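Local coordinates for protein aerobactin synthase IucC (Klebsiella pneumoniae, PDB 6CN7) that probably catalyses the ATP-dependent attachment of a second N-acetyl-N-hydroxylysine to N-citryl-N-acetyl-N-hydroxylysine, completing the siderophore aerobactin, at residues D7-V11 with D108-L112; A76-M81 with H97-Y102; L111-R115 with C133-G137; G146-W150 with P277-Y281. The protein carries 5 engineered substitutions. All coordinates share one frame. Residues are numbered along the deposited sequence.

How the interactions relate
Starting at the N terminus, helix 4-25 is met about a hundred residues later by helix 91-114, and interaction 1 closes that long loop. Interaction 2 is nested inside it: helix 91-114 turns back along helix 76-87, meeting it through its first half, and the two contacts touch where the ring of W8 reaches Y102. Interaction 3 opens on the residues where interaction 1 ends, sharing L111 and L112, and fixes the end of the same helix to the loop after helix 128-133. Interaction 4 follows in series, joining that loop to the segment after strand 272-275; D100 of interaction 2 packs against G146 and R147. Helix 91-114 thus serves three of the four contacts.

Interaction 1. Residues D7-V11 with D108-L112; sequences DWDFV and DLQLL
Helices that cross steeply meet over a short patch; D7-V11 and D108-L112 are both α-helical throughout. Their local axes come within 10.1 Å and their N-to-C directions diverge by 116°. V11 and D108 set the register, with CA atoms 6.5 Å apart. D108 (chi1 m) lays its CB 3.3 Å from V11 CG1, while its carboxylate is held on both oxygens: K145 forms a salt bridge with D108 OD1, and a water donates to D108 OD2 at 2.6 Å and to V11 O at 2.8 Å. One residue on, L109 in the mt rotamer enters the gap between D7, W8 and V11; its CD2 lies 3.7 Å from V11 CG2, and its CD1 meets the edge of the W8 ring 4.0 Å from CE3. L112 (tp) sends CD2 to 4.0 Å from both V11 CG2 and F10 CD2, and to 3.4 Å from D7 OD1. D7 (chi1 m) has its own charge partner in R116. No direct hydrogen bond joins the segments. The patch fastens helix 4-25 across the later part of helix 91-114, where L105 of the same helix also touches W8 and V11, while E241 of the second subunit packs on W8.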
loop_
_atom_site.group_PDB
_atom_site.type_symbol
_atom_site.label_atom_id
_atom_site.label_comp_id
_atom_site.label_asym_id
_atom_site.label_seq_id
_atom_site.Cartn_x
_atom_site.Cartn_y
_atom_site.Cartn_z
ATOM N N ASP A 7 -26.407 14.492 6.351
ATOM C CA ASP A 7 -25.153 14.379 7.091
ATOM C C ASP A 7 -23.998 15.014 6.328
ATOM O O ASP A 7 -23.101 15.614 6.932
ATOM C CB ASP A 7 -24.850 12.910 7.381
ATOM C CG ASP A 7 -25.847 12.287 8.338
ATOM O OD1 ASP A 7 -26.537 13.040 9.058
ATOM O OD2 ASP A 7 -25.936 11.041 8.374
ATOM N N TRP A 8 -23.998 14.886 5.001
ATOM C CA TRP A 8 -22.921 15.458 4.200
ATOM C C TRP A 8 -22.871 16.973 4.344
ATOM O O TRP A 8 -21.786 17.565 4.370
ATOM C CB TRP A 8 -23.098 15.055 2.736
ATOM C CG TRP A 8 -22.049 15.597 1.822
ATOM C CD1 TRP A 8 -22.220 16.531 0.844
ATOM C CD2 TRP A 8 -20.662 15.239 1.797
ATOM N NE1 TRP A 8 -21.026 16.777 0.210
ATOM C CE2 TRP A 8 -20.053 15.995 0.777
ATOM C CE3 TRP A 8 -19.875 14.351 2.539
ATOM C CZ2 TRP A 8 -18.697 15.898 0.484
ATOM C CZ3 TRP A 8 -18.528 14.252 2.242
ATOM C CH2 TRP A 8 -17.954 15.020 1.222
ATOM N N ASP A 9 -24.034 17.621 4.446
ATOM C CA ASP A 9 -24.051 19.070 4.607
ATOM C C ASP A 9 -23.638 19.473 6.015
ATOM O O ASP A 9 -22.921 20.463 6.197
ATOM C CB ASP A 9 -25.439 19.621 4.287
ATOM C CG ASP A 9 -25.544 21.110 4.546
ATOM O OD1 ASP A 9 -24.920 21.890 3.794
ATOM O OD2 ASP A 9 -26.243 21.500 5.505
ATOM N N PHE A 10 -24.082 18.720 7.025
ATOM C CA PHE A 10 -23.709 19.040 8.397
ATOM C C PHE A 10 -22.204 18.929 8.597
ATOM O O PHE A 10 -21.589 19.788 9.237
ATOM C CB PHE A 10 -24.445 18.119 9.371
ATOM C CG PHE A 10 -24.087 18.349 10.812
ATOM C CD1 PHE A 10 -24.709 19.345 11.545
ATOM C CD2 PHE A 10 -23.130 17.563 11.436
ATOM C CE1 PHE A 10 -24.381 19.558 12.871
ATOM C CE2 PHE A 10 -22.798 17.770 12.762
ATOM C CZ PHE A 10 -23.426 18.770 13.481
ATOM N N VAL A 11 -21.589 17.881 8.047
ATOM C CA VAL A 11 -20.160 17.673 8.257
ATOM C C VAL A 11 -19.351 18.725 7.508
ATOM O O VAL A 11 -18.301 19.173 7.986
ATOM C CB VAL A 11 -19.769 16.243 7.843
ATOM C CG1 VAL A 11 -18.271 16.040 7.964
ATOM C CG2 VAL A 11 -20.490 15.233 8.718
ATOM N N ASP A 108 -15.501 12.124 10.056
ATOM C CA ASP A 108 -16.580 12.879 10.685
ATOM C C ASP A 108 -17.938 12.263 10.376
ATOM O O ASP A 108 -18.843 12.303 11.218
ATOM C CB ASP A 108 -16.526 14.339 10.232
ATOM C CG ASP A 108 -15.290 15.063 10.744
ATOM O OD1 ASP A 108 -14.558 14.482 11.575
ATOM O OD2 ASP A 108 -15.051 16.210 10.313
ATOM N N LEU A 109 -18.101 11.690 9.182
ATOM C CA LEU A 109 -19.336 10.981 8.862
ATOM C C LEU A 109 -19.491 9.736 9.725
ATOM O O LEU A 109 -20.605 9.402 10.149
ATOM C CB LEU A 109 -19.358 10.608 7.381
ATOM C CG LEU A 109 -19.538 11.758 6.387
ATOM C CD1 LEU A 109 -19.197 11.297 4.981
ATOM C CD2 LEU A 109 -20.956 12.300 6.437
ATOM N N GLN A 110 -18.388 9.034 9.994
ATOM C CA GLN A 110 -18.447 7.865 10.865
ATOM C C GLN A 110 -18.857 8.255 12.281
ATOM O O GLN A 110 -19.730 7.621 12.886
ATOM C CB GLN A 110 -17.094 7.153 10.877
ATOM C CG GLN A 110 -17.083 5.875 11.701
ATOM C CD GLN A 110 -18.061 4.845 11.175
ATOM O OE1 GLN A 110 -18.296 4.751 9.970
ATOM N NE2 GLN A 110 -18.648 4.074 12.078
ATOM N N LEU A 111 -18.230 9.297 12.829
ATOM C CA LEU A 111 -18.557 9.723 14.185
ATOM C C LEU A 111 -20.011 10.163 14.283
ATOM O O LEU A 111 -20.684 9.896 15.285
ATOM C CB LEU A 111 -17.622 10.855 14.616
ATOM C CG LEU A 111 -16.139 10.481 14.708
ATOM C CD1 LEU A 111 -15.280 11.704 14.978
ATOM C CD2 LEU A 111 -15.916 9.431 15.785
ATOM N N LEU A 112 -20.513 10.835 13.247
ATOM C CA LEU A 112 -21.909 11.257 13.246
ATOM C C LEU A 112 -22.843 10.054 13.279
ATOM O O LEU A 112 -23.833 10.046 14.020
ATOM C CB LEU A 112 -22.181 12.127 12.017
ATOM C CG LEU A 112 -23.526 12.850 11.929
ATOM C CD1 LEU A 112 -23.739 13.783 13.110
ATOM C CD2 LEU A 112 -23.597 13.623 10.626
HETATM O O HOH W 1 -16.987 17.948 10.147
#

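Interaction 2. Residues A76-M81 with H97-Y102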
loop_
_atom_site.group_PDB
_atom_site.type_symbol
_atom_site.label_atom_id
_atom_site.label_comp_id
_atom_site.label_asym_id
_atom_site.label_seq_id
_atom_site.Cartn_x
_atom_site.Cartn_y
_atom_site.Cartn_z
ATOM N N ALA A 76 -16.311 22.213 2.302
ATOM C CA ALA A 76 -14.921 22.413 2.695
ATOM C C ALA A 76 -14.009 22.436 1.477
ATOM O O ALA A 76 -13.056 23.223 1.417
ATOM C CB ALA A 76 -14.486 21.317 3.666
ATOM N N GLN A 77 -14.286 21.576 0.494
ATOM C CA GLN A 77 -13.493 21.566 -0.728
ATOM C C GLN A 77 -13.471 22.944 -1.380
ATOM O O GLN A 77 -12.419 23.409 -1.834
ATOM C CB GLN A 77 -14.050 20.518 -1.690
ATOM C CG GLN A 77 -13.279 20.390 -2.986
ATOM C CD GLN A 77 -14.080 20.827 -4.191
ATOM O OE1 GLN A 77 -14.780 21.835 -4.152
ATOM N NE2 GLN A 77 -13.983 20.064 -5.275
ATOM N N THR A 78 -14.623 23.617 -1.425
ATOM C CA THR A 78 -14.685 24.949 -2.018
ATOM C C THR A 78 -13.789 25.923 -1.263
ATOM O O THR A 78 -13.036 26.693 -1.873
ATOM C CB THR A 78 -16.131 25.447 -2.029
ATOM O OG1 THR A 78 -16.975 24.463 -2.636
ATOM C CG2 THR A 78 -16.246 26.750 -2.809
ATOM N N LEU A 79 -13.855 25.903 0.070
ATOM C CA LEU A 79 -13.036 26.812 0.864
ATOM C C LEU A 79 -11.552 26.543 0.650
ATOM O O LEU A 79 -10.756 27.479 0.518
ATOM C CB LEU A 79 -13.392 26.685 2.344
ATOM C CG LEU A 79 -12.502 27.473 3.311
ATOM C CD1 LEU A 79 -12.551 28.967 3.008
ATOM C CD2 LEU A 79 -12.911 27.202 4.743
ATOM N N LEU A 80 -11.160 25.267 0.620
ATOM C CA LEU A 80 -9.758 24.932 0.398
ATOM C C LEU A 80 -9.257 25.517 -0.917
ATOM O O LEU A 80 -8.145 26.052 -0.983
ATOM C CB LEU A 80 -9.575 23.414 0.421
ATOM C CG LEU A 80 -8.153 22.883 0.212
ATOM C CD1 LEU A 80 -7.187 23.457 1.239
ATOM C CD2 LEU A 80 -8.144 21.361 0.272
ATOM N N MET A 81 -10.067 25.433 -1.977
ATOM C CA MET A 81 -9.675 26.032 -3.249
ATOM C C MET A 81 -9.569 27.548 -3.142
ATOM O O MET A 81 -8.711 28.157 -3.790
ATOM C CB MET A 81 -10.672 25.643 -4.344
ATOM C CG MET A 81 -10.721 24.149 -4.641
ATOM S SD MET A 81 -9.116 23.457 -5.085
ATOM C CE MET A 81 -8.756 24.333 -6.604
ATOM N N HIS A 97 -3.830 18.138 0.454
ATOM C CA HIS A 97 -4.793 18.571 1.458
ATOM C C HIS A 97 -6.203 18.114 1.115
ATOM O O HIS A 97 -7.033 17.946 2.016
ATOM C CB HIS A 97 -4.743 20.091 1.606
ATOM C CG HIS A 97 -3.506 20.586 2.290
ATOM N ND1 HIS A 97 -2.972 21.833 2.054
ATOM C CD2 HIS A 97 -2.699 19.998 3.204
ATOM C CE1 HIS A 97 -1.889 21.994 2.794
ATOM N NE2 HIS A 97 -1.701 20.894 3.501
ATOM N N MET A 98 -6.496 17.910 -0.170
ATOM C CA MET A 98 -7.778 17.329 -0.553
ATOM C C MET A 98 -7.951 15.951 0.066
ATOM O O MET A 98 -8.986 15.654 0.674
ATOM C CB MET A 98 -7.881 17.244 -2.075
ATOM C CG MET A 98 -8.184 18.558 -2.747
ATOM S SD MET A 98 -9.806 19.207 -2.313
ATOM C CE MET A 98 -9.704 20.784 -3.155
ATOM N N GLN A 99 -6.944 15.090 -0.085
ATOM C CA GLN A 99 -7.023 13.756 0.498
ATOM C C GLN A 99 -7.142 13.830 2.013
ATOM O O GLN A 99 -7.963 13.126 2.612
ATOM C CB GLN A 99 -5.803 12.935 0.080
ATOM C CG GLN A 99 -5.816 12.553 -1.392
ATOM C CD GLN A 99 -4.571 11.801 -1.817
ATOM O OE1 GLN A 99 -3.563 11.790 -1.108
ATOM N NE2 GLN A 99 -4.636 11.162 -2.979
ATOM N N ASP A 100 -6.337 14.683 2.652
ATOM C CA ASP A 100 -6.497 14.908 4.085
ATOM C C ASP A 100 -7.878 15.471 4.395
ATOM O O ASP A 100 -8.491 15.112 5.406
ATOM C CB ASP A 100 -5.413 15.852 4.600
ATOM C CG ASP A 100 -4.022 15.257 4.498
ATOM O OD1 ASP A 100 -3.905 14.015 4.433
ATOM O OD2 ASP A 100 -3.042 16.033 4.486
ATOM N N LEU A 101 -8.384 16.357 3.534
ATOM C CA LEU A 101 -9.711 16.926 3.743
ATOM C C LEU A 101 -10.784 15.851 3.660
ATOM O O LEU A 101 -11.667 15.771 4.522
ATOM C CB LEU A 101 -9.974 18.033 2.718
ATOM C CG LEU A 101 -11.331 18.748 2.768
ATOM C CD1 LEU A 101 -11.184 20.147 2.196
ATOM C CD2 LEU A 101 -12.426 18.004 2.004
ATOM N N TYR A 102 -10.734 15.017 2.620
ATOM C CA TYR A 102 -11.768 14.006 2.447
ATOM C C TYR A 102 -11.605 12.869 3.446
ATOM O O TYR A 102 -12.599 12.258 3.854
ATOM C CB TYR A 102 -11.759 13.479 1.012
ATOM C CG TYR A 102 -12.375 14.449 0.026
ATOM C CD1 TYR A 102 -13.741 14.697 0.037
ATOM C CD2 TYR A 102 -11.597 15.122 -0.909
ATOM C CE1 TYR A 102 -14.317 15.583 -0.852
ATOM C CE2 TYR A 102 -12.167 16.013 -1.807
ATOM C CZ TYR A 102 -13.528 16.237 -1.771
ATOM O OH TYR A 102 -14.106 17.119 -2.657
#
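Successive helices linked by a short connection commonly pack as an antiparallel hairpin, and A76-M81 with H97-Y102 is a clear case: the local axes approach to 10.7 Å and run at 154°. A76 begins the contact by placing CB 3.8 Å from L101 CD1. Next, Q77 CA and M98 CA lie 7.1 Å apart, and Q77 contributes the aliphatic part of its side chain, CG lying 3.6 Å from M98 CE and 3.4 Å from Y102 OH. One turn after A76, L80 points toward the partner helix; its CD2 is 3.8 Å from both M98 SD and L101 CD1, and 3.9 Å from H97 CB. M81 closes the row in a methionine pair, SD to M98 CE 3.3 Å. No hydrogen bond crosses, so the interface rests on apolar and thioether contacts. Helix 76-87 touches two others: A76 and L79 pack on L15, M19 and L20 of helix 4-25, and L80 faces helix 91-114, whose Y102 makes a weak hydrogen bond to E241 of the second subunit.

Interaction 3. Residues L111-R115 with C133-G137; sequences LLKAR and CLLSG
The end of a helix can be tied to a neighbouring loop by a leucine and an arginine one turn apart, as L111-R115 is to C133-G137. Build L111-A114 as helix, with R115 N bonded to L111 O at 2.9 Å; R115 (phi/psi -103/13) is the first residue to leave helical angles. In the loop, C133 is still helical (-62/-34), L134 has phi/psi -88/5, L135 is extended (-68/150), S136 sits at -68/-20 and G137 takes 104/-166, angles at which a CB would clash with the preceding carbonyl. The nearest CA pair is L111 and L134, at 6.1 Å. L111 adopts mt, which carries its methyls to the loop: CD2 lies 3.7 Å from L134 CA and 3.9 Å from C133 O, CD1 3.6 Å from L135 O and 4.0 Å from S136 CA. L134, also mt, sets its CD2 3.9 Å from A114 CB and 4.2 Å from L111 CD2. This apolar cluster joins the C-terminal end of helix 91-114 to the loop after helix 128-133, within the IucA/IucC family region. R115 then reaches over the cluster with chi1 to chi3 at m, t and p: its CG rests 4.1 Å from L134 CD1, and its NH2 gives a weak hydrogen bond to L134 O (2.9 Å, 129°). E375, salt-bridged to NH2, is its firmer partner and also hydrogen-bonds S136 OG (chi1 m).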
loop_
_atom_site.group_PDB
_atom_site.type_symbol
_atom_site.label_atom_id
_atom_site.label_comp_id
_atom_site.label_asym_id
_atom_site.label_seq_id
_atom_site.Cartn_x
_atom_site.Cartn_y
_atom_site.Cartn_z
ATOM N N LEU A 111 -18.230 9.297 12.829
ATOM C CA LEU A 111 -18.557 9.723 14.185
ATOM C C LEU A 111 -20.011 10.163 14.283
ATOM O O LEU A 111 -20.684 9.896 15.285
ATOM C CB LEU A 111 -17.622 10.855 14.616
ATOM C CG LEU A 111 -16.139 10.481 14.708
ATOM C CD1 LEU A 111 -15.280 11.704 14.978
ATOM C CD2 LEU A 111 -15.916 9.431 15.785
ATOM N N LEU A 112 -20.513 10.835 13.247
ATOM C CA LEU A 112 -21.909 11.257 13.246
ATOM C C LEU A 112 -22.843 10.054 13.279
ATOM O O LEU A 112 -23.833 10.046 14.020
ATOM C CB LEU A 112 -22.181 12.127 12.017
ATOM C CG LEU A 112 -23.526 12.850 11.929
ATOM C CD1 LEU A 112 -23.739 13.783 13.110
ATOM C CD2 LEU A 112 -23.597 13.623 10.626
ATOM N N LYS A 113 -22.542 9.025 12.484
ATOM C CA LYS A 113 -23.369 7.822 12.478
ATOM C C LYS A 113 -23.265 7.069 13.801
ATOM O O LYS A 113 -24.277 6.601 14.336
ATOM C CB LYS A 113 -22.966 6.916 11.314
ATOM N N ALA A 114 -22.053 6.943 14.347
ATOM C CA ALA A 114 -21.850 6.147 15.551
ATOM C C ALA A 114 -22.356 6.834 16.813
ATOM O O ALA A 114 -22.624 6.148 17.806
ATOM C CB ALA A 114 -20.366 5.814 15.719
ATOM N N ARG A 115 -22.494 8.158 16.799
ATOM C CA ARG A 115 -22.916 8.910 17.972
ATOM C C ARG A 115 -24.378 9.339 17.905
ATOM O O ARG A 115 -24.805 10.172 18.712
ATOM C CB ARG A 115 -22.011 10.132 18.155
ATOM C CG ARG A 115 -20.593 9.762 18.576
ATOM C CD ARG A 115 -19.627 10.930 18.462
ATOM N NE ARG A 115 -20.030 12.071 19.276
ATOM C CZ ARG A 115 -19.224 13.071 19.617
ATOM N NH1 ARG A 115 -19.686 14.067 20.358
ATOM N NH2 ARG A 115 -17.953 13.074 19.233
ATOM N N CYS A 133 -12.410 6.374 21.185
ATOM C CA CYS A 133 -12.533 6.229 19.739
ATOM C C CYS A 133 -13.470 7.274 19.142
ATOM O O CYS A 133 -13.248 7.735 18.018
ATOM C CB CYS A 133 -13.033 4.826 19.389
ATOM S SG CYS A 133 -11.796 3.515 19.553
ATOM N N LEU A 134 -14.515 7.662 19.870
ATOM C CA LEU A 134 -15.545 8.544 19.340
ATOM C C LEU A 134 -15.219 10.021 19.519
ATOM O O LEU A 134 -16.055 10.870 19.187
ATOM C CB LEU A 134 -16.892 8.228 19.997
ATOM C CG LEU A 134 -17.416 6.804 19.780
ATOM C CD1 LEU A 134 -18.726 6.620 20.517
ATOM C CD2 LEU A 134 -17.587 6.496 18.299
ATOM N N LEU A 135 -14.033 10.351 20.023
ATOM C CA LEU A 135 -13.656 11.748 20.165
ATOM C C LEU A 135 -13.459 12.389 18.795
ATOM O O LEU A 135 -13.072 11.734 17.824
ATOM C CB LEU A 135 -12.382 11.874 20.998
ATOM C CG LEU A 135 -12.499 11.454 22.467
ATOM C CD1 LEU A 135 -11.137 11.501 23.132
ATOM C CD2 LEU A 135 -13.487 12.333 23.218
ATOM N N SER A 136 -13.726 13.696 18.727
ATOM C CA SER A 136 -13.696 14.408 17.453
ATOM C C SER A 136 -12.291 14.519 16.875
ATOM O O SER A 136 -12.149 14.748 15.671
ATOM C CB SER A 136 -14.284 15.809 17.617
ATOM O OG SER A 136 -15.611 15.749 18.105
ATOM N N GLY A 137 -11.259 14.361 17.692
ATOM C CA GLY A 137 -9.894 14.528 17.232
ATOM C C GLY A 137 -9.296 15.848 17.674
ATOM O O GLY A 137 -9.816 16.554 18.543
#

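Interaction 4. Residues G146-W150 with P277-Y281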
loop_
_atom_site.group_PDB
_atom_site.type_symbol
_atom_site.label_atom_id
_atom_site.label_comp_id
_atom_site.label_asym_id
_atom_site.label_seq_id
_atom_site.Cartn_x
_atom_site.Cartn_y
_atom_site.Cartn_z
ATOM N N GLY A 146 -6.579 13.503 8.473
ATOM C CA GLY A 146 -5.748 13.195 7.325
ATOM C C GLY A 146 -4.499 12.452 7.758
ATOM O O GLY A 146 -3.890 12.759 8.783
ATOM N N ARG A 147 -4.133 11.436 6.980
ATOM C CA ARG A 147 -2.973 10.611 7.306
ATOM C C ARG A 147 -2.338 10.177 5.992
ATOM O O ARG A 147 -2.906 9.354 5.265
ATOM C CB ARG A 147 -3.381 9.419 8.166
ATOM C CG ARG A 147 -4.163 9.814 9.427
ATOM C CD ARG A 147 -4.793 8.623 10.107
ATOM N NE ARG A 147 -5.474 8.987 11.355
ATOM C CZ ARG A 147 -6.784 9.198 11.484
ATOM N NH1 ARG A 147 -7.600 9.086 10.443
ATOM N NH2 ARG A 147 -7.288 9.515 12.670
ATOM N N ARG A 148 -1.167 10.739 5.694
ATOM C CA ARG A 148 -0.570 10.617 4.369
ATOM C C ARG A 148 -0.486 9.162 3.925
ATOM O O ARG A 148 0.039 8.305 4.642
ATOM C CB ARG A 148 0.825 11.246 4.372
ATOM C CG ARG A 148 1.537 11.211 3.030
ATOM C CD ARG A 148 0.754 11.957 1.964
ATOM N NE ARG A 148 0.401 13.308 2.394
ATOM C CZ ARG A 148 1.223 14.351 2.352
ATOM N NH1 ARG A 148 0.808 15.540 2.767
ATOM N NH2 ARG A 148 2.463 14.210 1.897
ATOM N N GLY A 149 -1.010 8.893 2.731
ATOM C CA GLY A 149 -0.965 7.572 2.144
ATOM C C GLY A 149 -2.054 6.623 2.593
ATOM O O GLY A 149 -2.079 5.478 2.124
ATOM N N TRP A 150 -2.953 7.050 3.480
ATOM C CA TRP A 150 -4.028 6.197 3.980
ATOM C C TRP A 150 -5.293 6.466 3.173
ATOM O O TRP A 150 -5.866 7.557 3.247
ATOM C CB TRP A 150 -4.277 6.439 5.467
ATOM C CG TRP A 150 -3.213 5.877 6.362
ATOM C CD1 TRP A 150 -1.879 5.798 6.097
ATOM C CD2 TRP A 150 -3.399 5.303 7.661
ATOM N NE1 TRP A 150 -1.220 5.217 7.152
ATOM C CE2 TRP A 150 -2.130 4.903 8.126
ATOM C CE3 TRP A 150 -4.514 5.089 8.478
ATOM C CZ2 TRP A 150 -1.945 4.302 9.370
ATOM C CZ3 TRP A 150 -4.328 4.494 9.715
ATOM C CH2 TRP A 150 -3.052 4.107 10.147
ATOM N N PRO A 277 5.903 1.477 15.202
ATOM C CA PRO A 277 6.213 2.499 14.194
ATOM C C PRO A 277 5.185 2.533 13.070
ATOM O O PRO A 277 4.715 1.496 12.596
ATOM C CB PRO A 277 7.591 2.079 13.668
ATOM C CG PRO A 277 8.129 1.119 14.671
ATOM C CD PRO A 277 6.948 0.441 15.269
ATOM N N LEU A 278 4.843 3.750 12.649
ATOM C CA LEU A 278 4.041 3.986 11.451
ATOM C C LEU A 278 4.784 5.036 10.631
ATOM O O LEU A 278 4.765 6.223 10.970
ATOM C CB LEU A 278 2.626 4.443 11.798
ATOM C CG LEU A 278 1.673 3.407 12.406
ATOM C CD1 LEU A 278 0.354 4.063 12.800
ATOM C CD2 LEU A 278 1.421 2.260 11.441
ATOM N N THR A 279 5.442 4.600 9.561
ATOM C CA THR A 279 6.263 5.484 8.735
ATOM C C THR A 279 5.360 6.143 7.702
ATOM O O THR A 279 5.088 5.572 6.645
ATOM C CB THR A 279 7.391 4.702 8.073
ATOM O OG1 THR A 279 8.124 3.986 9.071
ATOM C CG2 THR A 279 8.336 5.640 7.335
ATOM N N ILE A 280 4.905 7.355 8.000
ATOM C CA ILE A 280 3.950 8.071 7.165
ATOM C C ILE A 280 4.610 9.243 6.443
ATOM O O ILE A 280 4.532 9.352 5.219
ATOM C CB ILE A 280 2.739 8.537 8.005
ATOM C CG1 ILE A 280 1.940 7.318 8.473
ATOM C CG2 ILE A 280 1.845 9.474 7.207
ATOM C CD1 ILE A 280 0.863 7.633 9.483
ATOM N N TYR A 281 5.259 10.132 7.190
ATOM C CA TYR A 281 5.966 11.265 6.598
ATOM C C TYR A 281 7.475 11.046 6.662
ATOM O O TYR A 281 8.079 10.531 5.721
ATOM C CB TYR A 281 5.597 12.569 7.309
ATOM C CG TYR A 281 4.131 12.936 7.217
ATOM C CD1 TYR A 281 3.643 13.668 6.141
ATOM C CD2 TYR A 281 3.237 12.561 8.211
ATOM C CE1 TYR A 281 2.304 14.010 6.055
ATOM C CE2 TYR A 281 1.897 12.896 8.132
ATOM C CZ TYR A 281 1.436 13.620 7.053
ATOM O OH TYR A 281 0.103 13.956 6.974
#
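A type II β-turn, R147 to W150, forms one side of this contact and shows how a tight turn can offer side chains to a distant loop. Its W150 N to R147 O hydrogen bond is 2.9 Å, and G149 occupies the position of positive phi, favourable to glycine. R148, at the second position of the turn, presents its CB over the face of the Y281 ring, a CH-pi contact with CB 4.0 Å from the centroid; its guanidinium also has Y281 CE1 over one face, while its NH1 makes a salt bridge with E96. I280 is the hub of the other loop. It points at the turn, and its CD1 comes 4.0 Å from W150 NE1. Beside it, L278 CD1 lies 4.1 Å from W150 CZ2, and W225 meets the same indole from helix 224-234. The loops after helix 128-133 and after strand 272-275, both within the IucA/IucC family region, are thereby joined without any hydrogen bond between the two segments. I280 CG2 approaches closest, 3.3 Å from R148 O and 3.5 Å from R148 CB.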